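Local coordinates for protein Cd1 (Flavonifractor plautii, PDB 7D39) that probably uses bound flavin mononucleotide to reduce the carbon-carbon double bond of flavones and flavonols, the first step of their breakdown in gut bacteria, at residues R222-Q227 against A231-C236. Numbering follows the deposited sequence.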
loop_
_atom_site.group_PDB
_atom_site.type_symbol
_atom_site.label_atom_id
_atom_site.label_comp_id
_atom_site.label_asym_id
_atom_site.label_seq_id
_atom_site.Cartn_x
_atom_site.Cartn_y
_atom_site.Cartn_z
ATOM N N ARG A 222 -10.341 -9.280 -3.507
ATOM C CA ARG A 222 -11.587 -9.513 -4.176
ATOM C C ARG A 222 -11.861 -8.609 -5.378
ATOM O O ARG A 222 -12.926 -8.624 -5.912
ATOM C CB ARG A 222 -12.731 -9.447 -3.169
ATOM C CG ARG A 222 -12.603 -10.400 -2.006
ATOM C CD ARG A 222 -13.855 -10.454 -1.188
ATOM N NE ARG A 222 -13.746 -11.432 -0.134
ATOM C CZ ARG A 222 -14.254 -12.656 -0.195
ATOM N NH1 ARG A 222 -14.898 -13.050 -1.252
ATOM N NH2 ARG A 222 -14.109 -13.472 0.789
ATOM N N ASN A 223 -10.867 -7.850 -5.792
ATOM C CA ASN A 223 -10.993 -6.909 -6.886
ATOM C C ASN A 223 -10.290 -7.405 -8.157
ATOM O O ASN A 223 -9.165 -7.801 -8.144
ATOM C CB ASN A 223 -10.430 -5.528 -6.496
ATOM C CG ASN A 223 -11.265 -4.817 -5.461
ATOM O OD1 ASN A 223 -11.337 -5.228 -4.361
ATOM N ND2 ASN A 223 -11.919 -3.764 -5.859
ATOM N N PHE A 224 -11.004 -7.356 -9.257
ATOM C CA PHE A 224 -10.570 -7.958 -10.496
ATOM C C PHE A 224 -10.928 -7.050 -11.640
ATOM O O PHE A 224 -11.951 -6.456 -11.638
ATOM C CB PHE A 224 -11.162 -9.365 -10.688
ATOM C CG PHE A 224 -10.610 -10.367 -9.759
ATOM C CD1 PHE A 224 -9.421 -10.968 -10.014
ATOM C CD2 PHE A 224 -11.236 -10.632 -8.582
ATOM C CE1 PHE A 224 -8.880 -11.878 -9.141
ATOM C CE2 PHE A 224 -10.696 -11.507 -7.696
ATOM C CZ PHE A 224 -9.523 -12.152 -7.981
ATOM N N HIS A 225 -10.024 -6.930 -12.589
ATOM C CA HIS A 225 -10.299 -6.330 -13.867
ATOM C C HIS A 225 -10.599 -7.440 -14.909
ATOM O O HIS A 225 -9.851 -8.365 -15.082
ATOM C CB HIS A 225 -9.120 -5.445 -14.268
ATOM C CG HIS A 225 -9.331 -4.636 -15.501
ATOM N ND1 HIS A 225 -8.992 -5.087 -16.743
ATOM C CD2 HIS A 225 -9.797 -3.387 -15.676
ATOM C CE1 HIS A 225 -9.259 -4.164 -17.635
ATOM N NE2 HIS A 225 -9.769 -3.129 -17.014
ATOM N N LEU A 226 -11.722 -7.335 -15.578
ATOM C CA LEU A 226 -12.216 -8.443 -16.389
ATOM C C LEU A 226 -12.235 -8.147 -17.860
ATOM O O LEU A 226 -12.893 -7.260 -18.289
ATOM C CB LEU A 226 -13.610 -8.866 -15.955
ATOM C CG LEU A 226 -13.789 -9.439 -14.582
ATOM C CD1 LEU A 226 -15.227 -9.709 -14.262
ATOM C CD2 LEU A 226 -12.932 -10.629 -14.310
ATOM N N GLN A 227 -11.535 -8.939 -18.639
ATOM C CA GLN A 227 -11.745 -8.944 -20.080
ATOM C C GLN A 227 -11.759 -10.308 -20.700
ATOM O O GLN A 227 -11.431 -11.268 -20.069
ATOM C CB GLN A 227 -10.715 -8.090 -20.781
ATOM C CG GLN A 227 -9.306 -8.335 -20.337
ATOM C CD GLN A 227 -8.413 -7.191 -20.716
ATOM O OE1 GLN A 227 -8.632 -6.549 -21.735
ATOM N NE2 GLN A 227 -7.414 -6.921 -19.908
ATOM N N ALA A 231 -8.758 -12.551 -16.643
ATOM C CA ALA A 231 -9.094 -11.891 -15.422
ATOM C C ALA A 231 -7.818 -11.496 -14.701
ATOM O O ALA A 231 -6.969 -12.301 -14.447
ATOM C CB ALA A 231 -9.969 -12.776 -14.581
ATOM N N ILE A 232 -7.696 -10.223 -14.404
ATOM C CA ILE A 232 -6.548 -9.714 -13.705
ATOM C C ILE A 232 -6.875 -9.301 -12.286
ATOM O O ILE A 232 -7.772 -8.556 -12.046
ATOM C CB ILE A 232 -5.912 -8.543 -14.444
ATOM C CG1 ILE A 232 -5.793 -8.874 -15.920
ATOM C CG2 ILE A 232 -4.572 -8.204 -13.816
ATOM C CD1 ILE A 232 -5.006 -7.878 -16.721
ATOM N N CYS A 233 -6.116 -9.822 -11.365
ATOM C CA CYS A 233 -6.202 -9.386 -10.023
ATOM C C CYS A 233 -5.756 -7.942 -9.880
ATOM O O CYS A 233 -4.740 -7.576 -10.364
ATOM C CB CYS A 233 -5.363 -10.231 -9.148
ATOM S SG CYS A 233 -5.674 -9.649 -7.518
ATOM N N CYS A 234 -6.548 -7.135 -9.214
ATOM C CA CYS A 234 -6.250 -5.704 -9.161
ATOM C C CYS A 234 -5.148 -5.354 -8.163
ATOM O O CYS A 234 -4.568 -4.272 -8.259
ATOM C CB CYS A 234 -7.511 -4.919 -8.831
ATOM S SG CYS A 234 -8.606 -4.769 -10.221
ATOM N N LEU A 235 -4.826 -6.237 -7.227
ATOM C CA LEU A 235 -3.735 -5.982 -6.277
ATOM C C LEU A 235 -2.420 -6.525 -6.831
ATOM O O LEU A 235 -1.491 -5.764 -7.099
ATOM C CB LEU A 235 -4.049 -6.607 -4.913
ATOM C CG LEU A 235 -2.987 -6.394 -3.827
ATOM C CD1 LEU A 235 -2.620 -4.912 -3.697
ATOM C CD2 LEU A 235 -3.468 -6.941 -2.478
ATOM N N CYS A 236 -2.339 -7.844 -7.003
ATOM C CA CYS A 236 -1.078 -8.509 -7.292
ATOM C C CYS A 236 -0.816 -8.701 -8.788
ATOM O O CYS A 236 0.304 -9.048 -9.170
ATOM C CB CYS A 236 -1.038 -9.849 -6.542
ATOM S SG CYS A 236 -2.052 -11.242 -7.151
#
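H225 and I232 form the hydrogen-bonded pair of an antiparallel hairpin: H225 N gives a 2.8 Å bond to I232 O, and I232 N returns one of 2.9 Å to H225 O. Beyond the strand end, C234 N reaches N223 O at 2.9 Å. F224, with CG beside its own backbone N (chi1 -70°), brings ring atom CD1 within 3.6 Å of C233 CA. C233 SG sits obliquely to this ring, 4.9 Å from its centroid, a sulfur-aromatic contact. On the same face L226 CD2 packs against A231 CB at 3.7 Å. On the other, C234 SG lies 3.5 Å from H225 N. I242 of the next strand touches F224, L226 and A231, and F251 meets the F224 ring. Cutting F224 back to alanine would probably leave the C233 sulfur without its aromatic neighbour and a gap toward I242 and F251. N223 ND2 hydrogen-bonds to T151 O, tying the hairpin to the flavodoxin-like domain. C219 is modelled disulfide-bonded to C216, C233 and C236 alike; since one cysteine cannot hold three such bonds at once, the four clustered sulfurs are consistent with a zinc-ribbon-like cysteine cluster, although no metal is modelled.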